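PDB 5LQ7: virulence protein vsdE from Salmonella enterica, which acts as a cysteine hydrolase effector that suppresses immune responses and contributes to bacterial virulence. Local coordinates for residues Lys36-Ile41 with Ser96-Ser101; Ile47-Asn52 with Arg90-Ser95. The protein carries 5 engineered substitutions. All coordinates share one frame; numbering follows the deposited sequence.

The second segments of interactions 1 and 2 are consecutive: residues 90-95 leave helix 76-89 and enter strand 94-96, and residues 96-101 carry on beyond it. Along the sequence, interaction 2 is nested within the loop closed by interaction 1. The little antiparallel sheet of strands 39-41 and 94-96 joins them, with Ser40 N probably hydrogen-bonded to Ser95 O (2.9 Å). Both are partly buried. In interaction 1 most touching residues are buried, and short backbone pairing is combined with an alanine packed on an asparagine and a lysine at a helix end. Interaction 2 ties a more exposed loop to the end of helix 76-89, chiefly through polar side chains binding backbone carbonyls.

Interaction 1: residues Lys36-Ile41 with Ser96-Ser101; sequences KDALSI and SKNTAS. Engineered in segment 36-41: Ser40 (natural residue Cys).
The side-chain amide of Asn98 has Ala38 CB over one face, 3.9 Å from CG and 3.5 Å from CB of Asn98; from the other side of the plane, and well out of it, Ala100 N donates to Asn98 OD1 in an Asx turn. This contact surrounds the point where helix 29-38 passes directly into strand 39-41, half of a two-stranded antiparallel sheet with strand 94-96. Leu39 and Ser96 make a non-hydrogen-bonded pair there, their side chains on the face covered by helix 76-89. Just beyond the pair, the backbone N of Lys97 donates to Ala38 O at 2.9 Å, nearly straight at 165°, and Ser96 CA adds a C-H···O contact to that oxygen. Ser96 OG accepts from Asn98 N (3.1 Å), an ST turn that helps shape the chain leaving the strand. With chi1 near 51°, Lys97 sends its chain across Ala38 O, and a bend at chi4 brings the ammonium back over the helix end. The carbonyls gathered there would probably stabilise its positive charge. NZ is also weakly bonded to Ala38 O and to OG of the engineered Ser40, while its main bond, to Asp37 O at 3.0 Å, approaches from above the carbonyl plane.

Interaction 2: residues Ile47-Asn52 with Arg90-Ser95; sequences ILYPQN and RQDILS
Arg90 spends its guanidinium on consecutive backbone carbonyls of the opposing loop: NE donates to Pro50 O at 3.0 Å and NH2 to Gln51 O at 2.6 Å, the latter nearly straight at 166°. Both oxygens lie at the edge of the guanidinium, close to its plane, which should restrict its rotation, and NH1 binds Ile87 O within helix 76-89. A bend at chi2 (-68°) folds the chain to this position; the Gln51 amide plane is nearly parallel to the guanidinium, its NE2 4.0 Å from Arg90 CG. Arg90 O also accepts from Tyr49 N at 2.9 Å. With positive phi, this residue ends helix 76-89 in a Schellman motif, fastening the loop 47-52 where the chain turns toward strand 94-96. Leu48 CD2 packs on Gln91 CB at 3.8 Å. The Gln91 amide works at both ends: NE2 reaches Ile47 O from well above the carbonyl plane (3.0 Å), while OE1 accepts from Asp92 N on an in-plane lone pair. The Tyr49 ring, which also touches Gln60 and Met61 of helix 55-65, meets the Asp92 carboxylate at the ring edge, with 73° between planes, and its OH donates to the syn side of OD2 at 2.6 Å.

Interaction 1: residues Lys36-Ile41 with Ser96-Ser101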
loop_
_atom_site.group_PDB
_atom_site.type_symbol
_atom_site.label_atom_id
_atom_site.label_comp_id
_atom_site.label_asym_id
_atom_site.label_seq_id
_atom_site.Cartn_x
_atom_site.Cartn_y
_atom_site.Cartn_z
ATOM N N LYS A 36 -5.679 1.525 15.253
ATOM C CA LYS A 36 -6.653 0.665 15.866
ATOM C C LYS A 36 -8.075 1.067 15.494
ATOM O O LYS A 36 -8.892 0.235 15.194
ATOM C CB LYS A 36 -6.488 0.665 17.393
ATOM C CG LYS A 36 -7.465 -0.270 18.093
ATOM C CD LYS A 36 -7.193 -0.347 19.581
ATOM C CE LYS A 36 -8.233 -1.223 20.253
ATOM N NZ LYS A 36 -8.092 -1.273 21.749
ATOM N N ASP A 37 -8.352 2.346 15.542
ATOM C CA ASP A 37 -9.694 2.848 15.263
ATOM C C ASP A 37 -10.059 2.691 13.786
ATOM O O ASP A 37 -11.217 2.414 13.434
ATOM C CB ASP A 37 -9.756 4.311 15.674
ATOM C CG ASP A 37 -9.733 4.485 17.203
ATOM O OD1 ASP A 37 -10.076 3.526 17.948
ATOM O OD2 ASP A 37 -9.340 5.578 17.634
ATOM N N ALA A 38 -9.075 2.858 12.926
ATOM C CA ALA A 38 -9.281 2.716 11.500
ATOM C C ALA A 38 -9.416 1.288 10.998
ATOM O O ALA A 38 -10.167 0.998 10.060
ATOM C CB ALA A 38 -8.188 3.417 10.740
ATOM N N LEU A 39 -8.687 0.375 11.601
ATOM C CA LEU A 39 -8.466 -0.910 10.989
ATOM C C LEU A 39 -9.567 -1.895 11.284
ATOM O O LEU A 39 -9.962 -2.020 12.438
ATOM C CB LEU A 39 -7.120 -1.446 11.490
ATOM C CG LEU A 39 -6.552 -2.691 10.838
ATOM C CD1 LEU A 39 -6.128 -2.356 9.436
ATOM C CD2 LEU A 39 -5.355 -3.177 11.602
ATOM N N SER A 40 -10.060 -2.591 10.256
ATOM C CA SER A 40 -10.923 -3.774 10.429
ATOM C C SER A 40 -10.192 -5.024 9.948
ATOM O O SER A 40 -9.480 -5.006 8.928
ATOM C CB SER A 40 -12.215 -3.634 9.617
ATOM O OG SER A 40 -13.029 -2.637 10.191
ATOM N N ILE A 41 -10.357 -6.117 10.682
ATOM C CA ILE A 41 -9.774 -7.403 10.361
ATOM C C ILE A 41 -10.897 -8.398 10.108
ATOM O O ILE A 41 -11.645 -8.747 11.028
ATOM C CB ILE A 41 -8.891 -7.871 11.521
ATOM C CG1 ILE A 41 -7.786 -6.845 11.798
ATOM C CG2 ILE A 41 -8.305 -9.254 11.260
ATOM C CD1 ILE A 41 -6.861 -7.185 12.953
ATOM N N SER A 96 -9.635 -0.264 5.940
ATOM C CA SER A 96 -9.602 0.961 6.745
ATOM C C SER A 96 -10.886 1.780 6.612
ATOM O O SER A 96 -11.393 1.976 5.542
ATOM C CB SER A 96 -8.411 1.825 6.354
ATOM O OG SER A 96 -8.529 3.097 7.006
ATOM N N LYS A 97 -11.350 2.282 7.761
ATOM C CA LYS A 97 -12.519 3.269 7.818
ATOM C C LYS A 97 -12.024 4.537 8.463
ATOM O O LYS A 97 -12.789 5.286 9.077
ATOM C CB LYS A 97 -13.671 2.627 8.597
ATOM C CG LYS A 97 -13.234 2.073 9.938
ATOM C CD LYS A 97 -14.367 1.457 10.742
ATOM C CE LYS A 97 -13.901 1.053 12.138
ATOM N NZ LYS A 97 -12.705 0.132 12.090
ATOM N N ASN A 98 -10.727 4.793 8.322
ATOM C CA ASN A 98 -10.040 5.938 8.937
ATOM C C ASN A 98 -10.707 7.317 8.694
ATOM O O ASN A 98 -10.896 7.741 7.551
ATOM C CB ASN A 98 -8.598 5.995 8.357
ATOM C CG ASN A 98 -7.661 6.884 9.151
ATOM O OD1 ASN A 98 -8.005 7.389 10.236
ATOM N ND2 ASN A 98 -6.438 7.074 8.617
ATOM N N THR A 99 -11.015 8.023 9.782
ATOM C CA THR A 99 -11.573 9.378 9.676
ATOM C C THR A 99 -10.531 10.437 10.006
ATOM O O THR A 99 -10.814 11.634 9.947
ATOM C CB THR A 99 -12.775 9.576 10.663
ATOM O OG1 THR A 99 -12.372 9.244 11.989
ATOM C CG2 THR A 99 -13.964 8.699 10.272
ATOM N N ALA A 100 -9.319 10.004 10.349
ATOM C CA ALA A 100 -8.228 10.932 10.708
ATOM C C ALA A 100 -7.585 11.570 9.456
ATOM O O ALA A 100 -7.975 11.307 8.295
ATOM C CB ALA A 100 -7.187 10.180 11.559
ATOM N N SER A 101 -6.596 12.431 9.687
ATOM C CA SER A 101 -5.956 13.185 8.624
ATOM C C SER A 101 -5.339 12.277 7.557
ATOM O O SER A 101 -4.659 11.279 7.882
ATOM C CB SER A 101 -4.893 14.097 9.173
ATOM O OG SER A 101 -4.251 14.805 8.132
#

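Interaction 2: residues Ile47-Asn52 with Arg90-Ser95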
loop_
_atom_site.group_PDB
_atom_site.type_symbol
_atom_site.label_atom_id
_atom_site.label_comp_id
_atom_site.label_asym_id
_atom_site.label_seq_id
_atom_site.Cartn_x
_atom_site.Cartn_y
_atom_site.Cartn_z
ATOM N N ILE A 47 -13.040 -18.079 0.114
ATOM C CA ILE A 47 -12.289 -18.401 -1.078
ATOM C C ILE A 47 -11.150 -17.370 -1.265
ATOM O O ILE A 47 -11.375 -16.168 -1.185
ATOM C CB ILE A 47 -13.204 -18.441 -2.332
ATOM C CG1 ILE A 47 -14.339 -19.475 -2.138
ATOM C CG2 ILE A 47 -12.400 -18.788 -3.579
ATOM C CD1 ILE A 47 -15.445 -19.342 -3.186
ATOM N N LEU A 48 -9.938 -17.867 -1.449
ATOM C CA LEU A 48 -8.796 -17.027 -1.736
ATOM C C LEU A 48 -8.850 -16.465 -3.149
ATOM O O LEU A 48 -9.425 -17.068 -4.074
ATOM C CB LEU A 48 -7.471 -17.829 -1.564
ATOM C CG LEU A 48 -7.119 -18.243 -0.121
ATOM C CD1 LEU A 48 -5.877 -19.118 -0.112
ATOM C CD2 LEU A 48 -6.912 -17.033 0.759
ATOM N N TYR A 49 -8.209 -15.312 -3.339
ATOM C CA TYR A 49 -7.851 -14.896 -4.656
ATOM C C TYR A 49 -6.883 -15.919 -5.257
ATOM O O TYR A 49 -6.103 -16.530 -4.518
ATOM C CB TYR A 49 -7.214 -13.503 -4.638
ATOM C CG TYR A 49 -8.178 -12.431 -4.370
ATOM C CD1 TYR A 49 -8.925 -11.871 -5.418
ATOM C CD2 TYR A 49 -8.383 -11.944 -3.076
ATOM C CE1 TYR A 49 -9.838 -10.835 -5.179
ATOM C CE2 TYR A 49 -9.286 -10.918 -2.833
ATOM C CZ TYR A 49 -10.007 -10.376 -3.879
ATOM O OH TYR A 49 -10.956 -9.373 -3.664
ATOM N N PRO A 50 -6.860 -16.031 -6.601
ATOM C CA PRO A 50 -5.940 -16.938 -7.277
ATOM C C PRO A 50 -4.468 -16.615 -7.063
ATOM O O PRO A 50 -4.114 -15.461 -6.802
ATOM C CB PRO A 50 -6.317 -16.767 -8.759
ATOM C CG PRO A 50 -7.644 -16.200 -8.774
ATOM C CD PRO A 50 -7.708 -15.313 -7.562
ATOM N N GLN A 51 -3.601 -17.595 -7.246
ATOM C CA GLN A 51 -2.188 -17.398 -7.082
ATOM C C GLN A 51 -1.697 -16.431 -8.147
ATOM O O GLN A 51 -0.898 -15.532 -7.880
ATOM C CB GLN A 51 -1.431 -18.755 -7.139
ATOM C CG GLN A 51 -0.436 -18.946 -5.995
ATOM C CD GLN A 51 -1.075 -18.729 -4.614
ATOM O OE1 GLN A 51 -2.120 -19.304 -4.309
ATOM N NE2 GLN A 51 -0.474 -17.862 -3.801
ATOM N N ASN A 52 -2.187 -16.616 -9.363
ATOM C CA ASN A 52 -1.871 -15.703 -10.444
ATOM C C ASN A 52 -2.979 -14.671 -10.566
ATOM O O ASN A 52 -4.069 -14.952 -11.044
ATOM C CB ASN A 52 -1.663 -16.455 -11.750
ATOM C CG ASN A 52 -1.084 -15.547 -12.846
ATOM O OD1 ASN A 52 -0.036 -14.950 -12.669
ATOM N ND2 ASN A 52 -1.794 -15.412 -13.935
ATOM N N ARG A 90 -3.366 -13.248 -0.320
ATOM C CA ARG A 90 -4.390 -13.506 -1.307
ATOM C C ARG A 90 -5.781 -13.509 -0.746
ATOM O O ARG A 90 -6.646 -14.338 -1.135
ATOM C CB ARG A 90 -4.081 -14.834 -2.056
ATOM C CG ARG A 90 -2.838 -14.776 -2.910
ATOM C CD ARG A 90 -3.048 -13.841 -4.091
ATOM N NE ARG A 90 -2.076 -14.030 -5.148
ATOM C CZ ARG A 90 -0.922 -13.380 -5.251
ATOM N NH1 ARG A 90 -0.524 -12.519 -4.314
ATOM N NH2 ARG A 90 -0.151 -13.584 -6.291
ATOM N N GLN A 91 -6.063 -12.563 0.150
ATOM C CA GLN A 91 -7.357 -12.475 0.791
ATOM C C GLN A 91 -7.678 -11.065 1.260
ATOM O O GLN A 91 -6.773 -10.323 1.677
ATOM C CB GLN A 91 -7.452 -13.443 2.007
ATOM C CG GLN A 91 -8.860 -13.555 2.565
ATOM C CD GLN A 91 -9.943 -13.950 1.505
ATOM O OE1 GLN A 91 -10.461 -13.118 0.729
ATOM N NE2 GLN A 91 -10.259 -15.248 1.450
ATOM N N ASP A 92 -8.949 -10.734 1.226
ATOM C CA ASP A 92 -9.457 -9.459 1.721
ATOM C C ASP A 92 -9.573 -9.558 3.229
ATOM O O ASP A 92 -10.598 -9.959 3.738
ATOM C CB ASP A 92 -10.802 -9.139 1.073
ATOM C CG ASP A 92 -10.701 -8.773 -0.410
ATOM O OD1 ASP A 92 -9.684 -8.211 -0.833
ATOM O OD2 ASP A 92 -11.675 -9.006 -1.164
ATOM N N ILE A 93 -8.496 -9.228 3.939
ATOM C CA ILE A 93 -8.456 -9.323 5.404
ATOM C C ILE A 93 -8.542 -7.944 6.060
ATOM O O ILE A 93 -9.417 -7.708 6.868
ATOM C CB ILE A 93 -7.220 -10.069 5.881
ATOM C CG1 ILE A 93 -7.217 -11.486 5.283
ATOM C CG2 ILE A 93 -7.130 -10.071 7.407
ATOM C CD1 ILE A 93 -5.988 -12.270 5.567
ATOM N N LEU A 94 -7.578 -7.088 5.747
ATOM C CA LEU A 94 -7.506 -5.732 6.339
ATOM C C LEU A 94 -8.204 -4.667 5.504
ATOM O O LEU A 94 -8.174 -4.669 4.264
ATOM C CB LEU A 94 -6.036 -5.362 6.496
ATOM C CG LEU A 94 -5.134 -6.277 7.297
ATOM C CD1 LEU A 94 -3.710 -5.703 7.390
ATOM C CD2 LEU A 94 -5.707 -6.504 8.683
ATOM N N SER A 95 -8.874 -3.748 6.179
ATOM C CA SER A 95 -9.458 -2.622 5.515
ATOM C C SER A 95 -9.441 -1.451 6.486
ATOM O O SER A 95 -9.205 -1.639 7.695
ATOM C CB SER A 95 -10.873 -2.909 5.039
ATOM O OG SER A 95 -11.704 -3.224 6.129
#